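Local coordinates for uncharacterized protein (PDB 4JPQ), which is of unknown function but probably binds carbohydrate, as a member of carbohydrate-binding family 9, at residues A[7-18]-A[53-63]; A[91-102]-A[208-217]. All coordinates share one frame; numbering follows the deposited sequence.

In the fold
Both contacts belong to one beta-rich chain and touch where strands 6-11 and 215-219 run side by side. Contact 1 (7-18 with 53-63) sets strand 6-11 beside strand 50-57, close to the start of the protein; contact 2 (91-102 with 208-217) follows later in the chain and joins strand 89-95 to the loop that leads into the last strand, 215-219. Their centres lie about 19 Å apart. Strands 6-11 and 215-219 are parallel neighbours, so L7 N probably bonds to T216 O at 2.9 Å, and the L7 side chain packs on L217. The N-terminal strand thus lies between an early strand and the C-terminal one, drawing the two ends of the chain together.

Contact 1: A[7-18]-A[53-63]; sequences LSVKKVMCTASP and FRIAHTGREIL
L7 reaches over with CD1, which touches both I55 CG2 and the F53 ring, 3.9 Å from F53 CE2. Next on the same side, V9 divides its branches: CG2 meets the I55 methyl, while CG1, anti to the backbone N (chi1 -176°), settles 3.4 Å from A56 CA. The V9 carbonyl oxygen approaches the H57 ring at its edge. K10 O then accepts H57 N at 3.1 Å, a somewhat bent bond, and V12 N returns a straight one to H57 O (2.8 Å, 173°), so the H57 backbone is gripped from both sides of K11. K11 runs extended past the imidazole, its CG over one face of the H57 ring in a CH-pi contact, 4.1 Å from the centroid; its NZ is claimed by D175. V12 CG2 touches the A56 methyl, and both side chains also meet helix 23-29. Beyond the strand, C14 SG packs against T58 CG2. At S17 the OG lies beside E61 OE2, modelled too close for the length to be trusted; S17 OG is also hydrogen-bonded to K136 NZ. E61 OE1 accepts the T58 hydroxyl at 2.9 Å, on its anti side and 28° out of the carboxylate plane, within the turn itself. A water bonded to E61 OE1 also makes weak bonds to C14 O and R60 NE. Finally P18 CG rests on L63 CD2. Strand 6-11 thus joins strand 50-57 in parallel, and the loop after it folds across the tight turn of the antiparallel hairpin 50-57/61-70, consistent with the beta-rich fold of carbohydrate-binding family 9.

Contact 2: A[91-102]-A[208-217]; sequences EFFVSPEGDDRY and FHCPAFFGTL
With chi1 at 72°, the Y102 ring is set between its own backbone N and carbonyl carbon, and H209 has its CG anti to the carbonyl carbon (chi1 -64°); these turns bring Y102 OH to H209 ND1 at 2.7 Å. The hydroxyl lies at the imidazole edge, in its plane, in a hydrogen bond that either group could donate. F93 approaches the same imidazole from another direction. Its CE2 stands 3.5 Å above the centre of the H209 face, a T-shaped pair with planes at 70°, so H209 is held at both face and edge. Deeper in, the F214 ring wedges between strand and tyrosine: CE1 lies 3.7 Å from F93 CB, and Y102 CB comes to its edge. P211 CG packs 3.9 Å from Y102 CD1. Earlier along the strand, E91 OE1 comes 3.4 Å from F208 CD2; on the other side of the strand, L217 CD1 meets the edge of the F92 ring. A bound CXS (3-cyclohexyl-1-propylsulfonic acid), probably from the crystallisation liquor, lies beside H209 and accepts a hydrogen bond from F208 N; it may mark a pocket. Strand 89-95 runs between strands 102-108 and 178-186, and Y184 of the latter stacks on F208 and meets F93 edge-to-face.

Contact 1: A[7-18]-A[53-63]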
loop_
_atom_site.group_PDB
_atom_site.type_symbol
_atom_site.label_atom_id
_atom_site.label_comp_id
_atom_site.label_asym_id
_atom_site.label_seq_id
_atom_site.Cartn_x
_atom_site.Cartn_y
_atom_site.Cartn_z
ATOM N N LEU A 7 -4.752 -7.536 -12.103
ATOM C CA LEU A 7 -5.259 -8.222 -10.925
ATOM C C LEU A 7 -6.761 -8.238 -10.834
ATOM O O LEU A 7 -7.403 -7.230 -11.139
ATOM C CB LEU A 7 -4.771 -7.540 -9.639
ATOM C CG LEU A 7 -3.734 -8.253 -8.791
ATOM C CD1 LEU A 7 -3.466 -7.398 -7.561
ATOM C CD2 LEU A 7 -4.203 -9.656 -8.393
ATOM N N SER A 8 -7.289 -9.367 -10.350
ATOM C CA SER A 8 -8.702 -9.530 -10.037
ATOM C C SER A 8 -8.804 -9.339 -8.526
ATOM O O SER A 8 -8.146 -10.047 -7.757
ATOM C CB SER A 8 -9.210 -10.913 -10.427
ATOM O OG SER A 8 -9.111 -11.080 -11.823
ATOM N N VAL A 9 -9.594 -8.348 -8.119
ATOM C CA VAL A 9 -9.844 -8.055 -6.724
ATOM C C VAL A 9 -11.187 -8.725 -6.436
ATOM O O VAL A 9 -12.239 -8.186 -6.794
ATOM C CB VAL A 9 -9.871 -6.538 -6.467
ATOM C CG1 VAL A 9 -10.027 -6.252 -4.981
ATOM C CG2 VAL A 9 -8.596 -5.896 -6.992
ATOM N N LYS A 10 -11.137 -9.910 -5.817
ATOM C CA LYS A 10 -12.347 -10.686 -5.488
ATOM C C LYS A 10 -13.179 -9.977 -4.420
ATOM O O LYS A 10 -12.620 -9.279 -3.567
ATOM C CB LYS A 10 -11.990 -12.103 -5.003
ATOM C CG LYS A 10 -11.408 -13.052 -6.051
ATOM C CD LYS A 10 -12.487 -13.606 -6.983
ATOM C CE LYS A 10 -11.969 -14.683 -7.927
ATOM N NZ LYS A 10 -11.088 -14.128 -8.993
ATOM N N LYS A 11 -14.507 -10.127 -4.494
ATOM C CA LYS A 11 -15.414 -9.536 -3.503
ATOM C C LYS A 11 -15.609 -10.484 -2.324
ATOM O O LYS A 11 -15.767 -11.686 -2.513
ATOM C CB LYS A 11 -16.802 -9.188 -4.069
ATOM C CG LYS A 11 -17.620 -8.334 -3.085
ATOM C CD LYS A 11 -18.974 -7.865 -3.576
ATOM C CE LYS A 11 -19.568 -6.912 -2.539
ATOM N NZ LYS A 11 -20.939 -6.420 -2.853
ATOM N N VAL A 12 -15.643 -9.899 -1.128
ATOM C CA VAL A 12 -15.902 -10.586 0.135
ATOM C C VAL A 12 -17.146 -9.920 0.747
ATOM O O VAL A 12 -17.257 -8.697 0.723
ATOM C CB VAL A 12 -14.659 -10.487 1.034
ATOM C CG1 VAL A 12 -14.927 -11.063 2.408
ATOM C CG2 VAL A 12 -13.484 -11.203 0.366
HETATM N N MSE A 13 -18.028 -10.722 1.338
HETATM C CA MSE A 13 -19.336 -10.276 1.867
HETATM C C MSE A 13 -19.308 -9.985 3.347
HETATM O O MSE A 13 -19.237 -10.910 4.164
HETATM C CB MSE A 13 -20.380 -11.369 1.624
HETATM C CG MSE A 13 -20.378 -11.996 0.232
HETATM SE SE MSE A 13 -21.075 -10.684 -1.041
HETATM C CE MSE A 13 -20.145 -11.695 -2.451
ATOM N N CYS A 14 -19.390 -8.702 3.711
ATOM C CA CYS A 14 -19.324 -8.247 5.103
ATOM C C CYS A 14 -20.457 -7.296 5.379
ATOM O O CYS A 14 -20.567 -6.318 4.653
ATOM C CB CYS A 14 -18.044 -7.442 5.294
ATOM S SG CYS A 14 -16.524 -8.252 4.815
ATOM N N THR A 15 -21.281 -7.550 6.402
ATOM C CA THR A 15 -22.364 -6.605 6.776
ATOM C C THR A 15 -21.822 -5.269 7.313
ATOM O O THR A 15 -22.432 -4.223 7.080
ATOM C CB THR A 15 -23.313 -7.160 7.855
ATOM O OG1 THR A 15 -22.567 -7.539 9.016
ATOM C CG2 THR A 15 -24.107 -8.343 7.328
ATOM N N ALA A 16 -20.692 -5.331 8.024
ATOM C CA ALA A 16 -20.049 -4.171 8.644
ATOM C C ALA A 16 -18.588 -4.062 8.218
ATOM O O ALA A 16 -18.015 -4.977 7.627
ATOM C CB ALA A 16 -20.146 -4.249 10.169
ATOM N N SER A 17 -18.002 -2.917 8.546
ATOM C CA SER A 17 -16.607 -2.636 8.269
ATOM C C SER A 17 -15.720 -3.533 9.153
ATOM O O SER A 17 -15.862 -3.505 10.382
ATOM C CB SER A 17 -16.291 -1.174 8.600
ATOM O OG SER A 17 -14.914 -0.892 8.442
ATOM N N PRO A 18 -14.821 -4.329 8.544
ATOM C CA PRO A 18 -13.910 -5.158 9.332
ATOM C C PRO A 18 -12.780 -4.353 9.972
ATOM O O PRO A 18 -12.350 -3.326 9.424
ATOM C CB PRO A 18 -13.317 -6.097 8.290
ATOM C CG PRO A 18 -13.323 -5.290 7.052
ATOM C CD PRO A 18 -14.602 -4.521 7.103
ATOM N N PHE A 53 1.724 -9.671 -1.189
ATOM C CA PHE A 53 0.520 -8.959 -0.791
ATOM C C PHE A 53 -0.738 -9.604 -1.372
ATOM O O PHE A 53 -0.645 -10.490 -2.202
ATOM C CB PHE A 53 0.604 -7.498 -1.238
ATOM C CG PHE A 53 0.392 -7.298 -2.716
ATOM C CD1 PHE A 53 1.403 -7.584 -3.618
ATOM C CD2 PHE A 53 -0.830 -6.825 -3.202
ATOM C CE1 PHE A 53 1.210 -7.406 -4.985
ATOM C CE2 PHE A 53 -1.031 -6.640 -4.562
ATOM C CZ PHE A 53 -0.009 -6.932 -5.458
ATOM N N ARG A 54 -1.901 -9.148 -0.914
ATOM C CA ARG A 54 -3.177 -9.589 -1.470
ATOM C C ARG A 54 -4.239 -8.549 -1.211
ATOM O O ARG A 54 -4.147 -7.772 -0.265
ATOM C CB ARG A 54 -3.620 -10.947 -0.962
ATOM C CG ARG A 54 -3.787 -11.031 0.532
ATOM C CD ARG A 54 -4.273 -12.401 0.928
ATOM N NE ARG A 54 -4.343 -12.524 2.377
ATOM C CZ ARG A 54 -4.702 -13.631 3.034
ATOM N NH1 ARG A 54 -5.092 -14.742 2.399
ATOM N NH2 ARG A 54 -4.718 -13.622 4.364
ATOM N N ILE A 55 -5.247 -8.571 -2.070
ATOM C CA ILE A 55 -6.260 -7.557 -2.083
ATOM C C ILE A 55 -7.657 -8.116 -2.380
ATOM O O ILE A 55 -7.815 -9.056 -3.158
ATOM C CB ILE A 55 -5.835 -6.446 -3.086
ATOM C CG1 ILE A 55 -6.770 -5.223 -2.983
ATOM C CG2 ILE A 55 -5.719 -6.986 -4.524
ATOM C CD1 ILE A 55 -6.336 -4.048 -3.814
ATOM N N ALA A 56 -8.656 -7.501 -1.757
ATOM C CA ALA A 56 -10.072 -7.848 -1.948
ATOM C C ALA A 56 -10.926 -6.637 -1.607
ATOM O O ALA A 56 -10.370 -5.591 -1.254
ATOM C CB ALA A 56 -10.439 -9.008 -1.064
ATOM N N HIS A 57 -12.247 -6.757 -1.720
ATOM C CA HIS A 57 -13.130 -5.640 -1.375
ATOM C C HIS A 57 -14.473 -6.056 -0.828
ATOM O O HIS A 57 -14.964 -7.139 -1.126
ATOM C CB HIS A 57 -13.324 -4.695 -2.575
ATOM C CG HIS A 57 -14.196 -5.242 -3.666
ATOM N ND1 HIS A 57 -15.468 -4.770 -3.908
ATOM C CD2 HIS A 57 -13.974 -6.211 -4.588
ATOM C CE1 HIS A 57 -15.987 -5.415 -4.938
ATOM N NE2 HIS A 57 -15.102 -6.298 -5.364
ATOM N N THR A 58 -15.059 -5.158 -0.051
ATOM C CA THR A 58 -16.378 -5.344 0.528
ATOM C C THR A 58 -17.490 -4.644 -0.254
ATOM O O THR A 58 -18.658 -4.821 0.071
ATOM C CB THR A 58 -16.402 -4.820 1.969
ATOM O OG1 THR A 58 -16.201 -3.403 1.982
ATOM C CG2 THR A 58 -15.301 -5.499 2.790
ATOM N N GLY A 59 -17.135 -3.841 -1.253
ATOM C CA GLY A 59 -18.093 -3.022 -2.001
ATOM C C GLY A 59 -17.927 -1.574 -1.530
ATOM O O GLY A 59 -17.887 -0.652 -2.351
ATOM N N ARG A 60 -17.842 -1.385 -0.208
ATOM C CA ARG A 60 -17.592 -0.089 0.424
ATOM C C ARG A 60 -16.107 0.117 0.771
ATOM O O ARG A 60 -15.703 1.255 0.973
ATOM C CB ARG A 60 -18.406 0.056 1.726
ATOM C CG ARG A 60 -19.895 -0.317 1.632
ATOM C CD ARG A 60 -20.626 -0.148 2.958
ATOM N NE ARG A 60 -19.945 -0.849 4.061
ATOM C CZ ARG A 60 -20.330 -0.826 5.338
ATOM N NH1 ARG A 60 -21.436 -0.176 5.721
ATOM N NH2 ARG A 60 -19.608 -1.487 6.247
ATOM N N GLU A 61 -15.304 -0.954 0.868
ATOM C CA GLU A 61 -13.897 -0.854 1.329
ATOM C C GLU A 61 -12.926 -1.767 0.595
ATOM O O GLU A 61 -13.306 -2.862 0.200
ATOM C CB GLU A 61 -13.839 -1.251 2.812
ATOM C CG GLU A 61 -14.640 -0.366 3.760
ATOM C CD GLU A 61 -15.359 -1.149 4.818
ATOM O OE1 GLU A 61 -16.274 -1.933 4.473
ATOM O OE2 GLU A 61 -15.002 -0.964 5.989
ATOM N N ILE A 62 -11.678 -1.314 0.459
ATOM C CA ILE A 62 -10.586 -2.098 -0.121
ATOM C C ILE A 62 -9.808 -2.666 1.061
ATOM O O ILE A 62 -9.460 -1.919 1.980
ATOM C CB ILE A 62 -9.599 -1.254 -0.952
ATOM C CG1 ILE A 62 -10.325 -0.592 -2.117
ATOM C CG2 ILE A 62 -8.455 -2.129 -1.476
ATOM C CD1 ILE A 62 -9.482 0.402 -2.891
ATOM N N LEU A 63 -9.501 -3.962 0.983
ATOM C CA LEU A 63 -8.786 -4.698 2.001
ATOM C C LEU A 63 -7.426 -5.113 1.456
ATOM O O LEU A 63 -7.364 -5.852 0.471
ATOM C CB LEU A 63 -9.578 -5.956 2.357
ATOM C CG LEU A 63 -11.035 -5.778 2.768
ATOM C CD1 LEU A 63 -11.625 -7.130 3.121
ATOM C CD2 LEU A 63 -11.179 -4.816 3.937
HETATM O O HOH W 1 -18.926 -3.421 4.060
#

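Contact 2: A[91-102]-A[208-217]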
loop_
_atom_site.group_PDB
_atom_site.type_symbol
_atom_site.label_atom_id
_atom_site.label_comp_id
_atom_site.label_asym_id
_atom_site.label_seq_id
_atom_site.Cartn_x
_atom_site.Cartn_y
_atom_site.Cartn_z
ATOM N N GLU A 91 3.568 0.321 0.511
ATOM C CA GLU A 91 2.800 1.381 -0.131
ATOM C C GLU A 91 1.786 0.847 -1.148
ATOM O O GLU A 91 1.987 -0.214 -1.737
ATOM C CB GLU A 91 3.761 2.362 -0.828
ATOM C CG GLU A 91 4.916 2.888 0.038
ATOM C CD GLU A 91 5.846 3.873 -0.655
ATOM O OE1 GLU A 91 5.700 4.123 -1.860
ATOM O OE2 GLU A 91 6.759 4.391 0.013
ATOM N N PHE A 92 0.701 1.610 -1.317
ATOM C CA PHE A 92 -0.371 1.355 -2.281
ATOM C C PHE A 92 -0.702 2.680 -2.965
ATOM O O PHE A 92 -1.080 3.636 -2.294
ATOM C CB PHE A 92 -1.617 0.813 -1.570
ATOM C CG PHE A 92 -2.836 0.656 -2.466
ATOM C CD1 PHE A 92 -2.755 -0.038 -3.677
ATOM C CD2 PHE A 92 -4.087 1.148 -2.070
ATOM C CE1 PHE A 92 -3.878 -0.212 -4.485
ATOM C CE2 PHE A 92 -5.213 0.969 -2.868
ATOM C CZ PHE A 92 -5.106 0.289 -4.077
ATOM N N PHE A 93 -0.524 2.732 -4.280
ATOM C CA PHE A 93 -0.807 3.924 -5.093
ATOM C C PHE A 93 -1.967 3.542 -6.003
ATOM O O PHE A 93 -1.948 2.447 -6.562
ATOM C CB PHE A 93 0.392 4.312 -5.963
ATOM C CG PHE A 93 1.488 5.080 -5.248
ATOM C CD1 PHE A 93 2.028 4.646 -4.031
ATOM C CD2 PHE A 93 2.055 6.207 -5.849
ATOM C CE1 PHE A 93 3.062 5.354 -3.412
ATOM C CE2 PHE A 93 3.086 6.908 -5.237
ATOM C CZ PHE A 93 3.587 6.486 -4.012
ATOM N N VAL A 94 -2.947 4.434 -6.180
ATOM C CA VAL A 94 -4.148 4.111 -6.974
ATOM C C VAL A 94 -4.902 5.344 -7.510
ATOM O O VAL A 94 -5.044 6.333 -6.794
ATOM C CB VAL A 94 -5.097 3.201 -6.133
ATOM C CG1 VAL A 94 -5.613 3.910 -4.881
ATOM C CG2 VAL A 94 -6.262 2.674 -6.953
ATOM N N SER A 95 -5.369 5.255 -8.762
ATOM C CA SER A 95 -6.188 6.278 -9.441
ATOM C C SER A 95 -7.544 5.583 -9.628
ATOM O O SER A 95 -7.628 4.593 -10.364
ATOM C CB SER A 95 -5.591 6.690 -10.799
ATOM O OG SER A 95 -6.468 7.528 -11.543
ATOM N N PRO A 96 -8.614 6.107 -9.015
ATOM C CA PRO A 96 -9.871 5.376 -9.034
ATOM C C PRO A 96 -10.912 5.677 -10.121
ATOM O O PRO A 96 -11.881 4.905 -10.209
ATOM C CB PRO A 96 -10.448 5.763 -7.681
ATOM C CG PRO A 96 -10.090 7.215 -7.588
ATOM C CD PRO A 96 -8.811 7.410 -8.357
ATOM N N GLU A 97 -10.744 6.736 -10.920
ATOM C CA GLU A 97 -11.790 7.122 -11.883
ATOM C C GLU A 97 -11.289 7.283 -13.324
ATOM O O GLU A 97 -12.014 7.833 -14.153
ATOM C CB GLU A 97 -12.433 8.454 -11.407
ATOM C CG GLU A 97 -13.974 8.562 -11.421
ATOM C CD GLU A 97 -14.610 8.155 -10.083
ATOM O OE1 GLU A 97 -14.771 6.937 -9.823
ATOM O OE2 GLU A 97 -14.980 9.063 -9.295
ATOM N N GLY A 98 -10.085 6.798 -13.631
ATOM C CA GLY A 98 -9.497 6.974 -14.958
ATOM C C GLY A 98 -9.149 8.413 -15.349
ATOM O O GLY A 98 -9.005 8.700 -16.542
ATOM N N ASP A 99 -9.061 9.322 -14.368
ATOM C CA ASP A 99 -8.634 10.717 -14.586
ATOM C C ASP A 99 -7.182 10.764 -14.104
ATOM O O ASP A 99 -6.643 9.735 -13.660
ATOM C CB ASP A 99 -9.548 11.750 -13.886
ATOM C CG ASP A 99 -9.491 11.693 -12.356
ATOM O OD1 ASP A 99 -9.345 10.586 -11.776
ATOM O OD2 ASP A 99 -9.629 12.768 -11.739
ATOM N N ASP A 100 -6.552 11.932 -14.191
ATOM C CA ASP A 100 -5.131 12.058 -13.810
ATOM C C ASP A 100 -4.842 12.107 -12.317
ATOM O O ASP A 100 -3.687 11.933 -11.925
ATOM C CB ASP A 100 -4.484 13.246 -14.525
ATOM C CG ASP A 100 -4.438 13.062 -16.039
ATOM O OD1 ASP A 100 -4.667 11.934 -16.542
ATOM O OD2 ASP A 100 -4.150 14.055 -16.732
ATOM N N ARG A 101 -5.863 12.337 -11.493
ATOM C CA ARG A 101 -5.673 12.345 -10.052
ATOM C C ARG A 101 -5.446 10.921 -9.534
ATOM O O ARG A 101 -6.068 9.959 -10.015
ATOM C CB ARG A 101 -6.871 12.942 -9.323
ATOM C CG ARG A 101 -7.080 14.431 -9.526
ATOM C CD ARG A 101 -8.157 14.866 -8.507
ATOM N NE ARG A 101 -8.925 16.085 -8.808
ATOM C CZ ARG A 101 -8.697 17.321 -8.331
ATOM N NH1 ARG A 101 -7.668 17.613 -7.515
ATOM N NH2 ARG A 101 -9.520 18.312 -8.702
ATOM N N TYR A 102 -4.528 10.798 -8.578
ATOM C CA TYR A 102 -4.217 9.509 -7.925
ATOM C C TYR A 102 -3.932 9.755 -6.451
ATOM O O TYR A 102 -3.743 10.912 -6.028
ATOM C CB TYR A 102 -3.019 8.786 -8.582
ATOM C CG TYR A 102 -1.684 9.415 -8.302
ATOM C CD1 TYR A 102 -1.238 10.533 -9.029
ATOM C CD2 TYR A 102 -0.859 8.918 -7.289
ATOM C CE1 TYR A 102 -0.005 11.132 -8.753
ATOM C CE2 TYR A 102 0.368 9.516 -6.995
ATOM C CZ TYR A 102 0.794 10.609 -7.728
ATOM O OH TYR A 102 2.000 11.174 -7.433
ATOM N N PHE A 208 8.390 6.435 -7.730
ATOM C CA PHE A 208 7.123 5.715 -7.570
ATOM C C PHE A 208 5.875 6.489 -7.987
ATOM O O PHE A 208 4.848 5.859 -8.223
ATOM C CB PHE A 208 6.917 5.258 -6.105
ATOM C CG PHE A 208 7.851 4.162 -5.611
ATOM C CD1 PHE A 208 8.390 3.166 -6.450
ATOM C CD2 PHE A 208 8.088 4.060 -4.244
ATOM C CE1 PHE A 208 9.205 2.166 -5.937
ATOM C CE2 PHE A 208 8.890 3.053 -3.730
ATOM C CZ PHE A 208 9.449 2.104 -4.579
ATOM N N HIS A 209 5.942 7.820 -8.072
ATOM C CA HIS A 209 4.776 8.658 -8.444
ATOM C C HIS A 209 4.569 8.724 -9.978
ATOM O O HIS A 209 4.535 9.807 -10.569
ATOM C CB HIS A 209 4.931 10.047 -7.811
ATOM C CG HIS A 209 4.909 10.031 -6.316
ATOM N ND1 HIS A 209 3.797 10.377 -5.581
ATOM C CD2 HIS A 209 5.862 9.687 -5.417
ATOM C CE1 HIS A 209 4.070 10.260 -4.292
ATOM N NE2 HIS A 209 5.316 9.841 -4.165
ATOM N N CYS A 210 4.340 7.557 -10.592
ATOM C CA CYS A 210 4.278 7.390 -12.056
ATOM C C CYS A 210 3.048 6.597 -12.520
ATOM O O CYS A 210 3.139 5.392 -12.771
ATOM C CB CYS A 210 5.568 6.720 -12.522
ATOM S SG CYS A 210 5.979 5.274 -11.533
ATOM N N PRO A 211 1.893 7.284 -12.650
ATOM C CA PRO A 211 0.648 6.685 -13.138
ATOM C C PRO A 211 0.719 5.929 -14.469
ATOM O O PRO A 211 -0.074 5.015 -14.675
ATOM C CB PRO A 211 -0.289 7.888 -13.276
ATOM C CG PRO A 211 0.178 8.825 -12.237
ATOM C CD PRO A 211 1.670 8.682 -12.224
ATOM N N ALA A 212 1.624 6.327 -15.365
ATOM C CA ALA A 212 1.834 5.616 -16.637
ATOM C C ALA A 212 2.208 4.140 -16.425
ATOM O O ALA A 212 1.806 3.301 -17.222
ATOM C CB ALA A 212 2.906 6.309 -17.469
ATOM N N PHE A 213 2.951 3.843 -15.350
ATOM C CA PHE A 213 3.405 2.477 -15.041
ATOM C C PHE A 213 2.527 1.663 -14.096
ATOM O O PHE A 213 2.869 0.508 -13.791
ATOM C CB PHE A 213 4.877 2.504 -14.604
ATOM C CG PHE A 213 5.795 2.881 -15.727
ATOM C CD1 PHE A 213 6.155 1.923 -16.684
ATOM C CD2 PHE A 213 6.249 4.200 -15.883
ATOM C CE1 PHE A 213 6.976 2.263 -17.748
ATOM C CE2 PHE A 213 7.075 4.545 -16.946
ATOM C CZ PHE A 213 7.437 3.573 -17.881
ATOM N N PHE A 214 1.387 2.230 -13.673
ATOM C CA PHE A 214 0.438 1.489 -12.842
ATOM C C PHE A 214 -0.150 0.307 -13.600
ATOM O O PHE A 214 -0.322 0.363 -14.817
ATOM C CB PHE A 214 -0.797 2.307 -12.416
ATOM C CG PHE A 214 -0.562 3.433 -11.430
ATOM C CD1 PHE A 214 0.550 3.511 -10.592
ATOM C CD2 PHE A 214 -1.586 4.377 -11.262
ATOM C CE1 PHE A 214 0.672 4.568 -9.689
ATOM C CE2 PHE A 214 -1.474 5.422 -10.349
ATOM C CZ PHE A 214 -0.342 5.519 -9.559
ATOM N N GLY A 215 -0.488 -0.737 -12.844
ATOM C CA GLY A 215 -1.145 -1.935 -13.353
ATOM C C GLY A 215 -2.634 -1.703 -13.271
ATOM O O GLY A 215 -3.071 -0.623 -12.852
ATOM N N THR A 216 -3.395 -2.726 -13.661
ATOM C CA THR A 216 -4.855 -2.678 -13.696
ATOM C C THR A 216 -5.449 -3.507 -12.558
ATOM O O THR A 216 -4.968 -4.605 -12.258
ATOM C CB THR A 216 -5.376 -3.174 -15.056
ATOM O OG1 THR A 216 -4.788 -2.374 -16.090
ATOM C CG2 THR A 216 -6.909 -3.077 -15.142
ATOM N N LEU A 217 -6.496 -2.966 -11.938
ATOM C CA LEU A 217 -7.186 -3.590 -10.810
ATOM C C LEU A 217 -8.659 -3.734 -11.156
ATOM O O LEU A 217 -9.388 -2.740 -11.176
ATOM C CB LEU A 217 -7.007 -2.732 -9.560
ATOM C CG LEU A 217 -5.561 -2.444 -9.141
ATOM C CD1 LEU A 217 -5.557 -1.519 -7.932
ATOM C CD2 LEU A 217 -4.775 -3.707 -8.834
#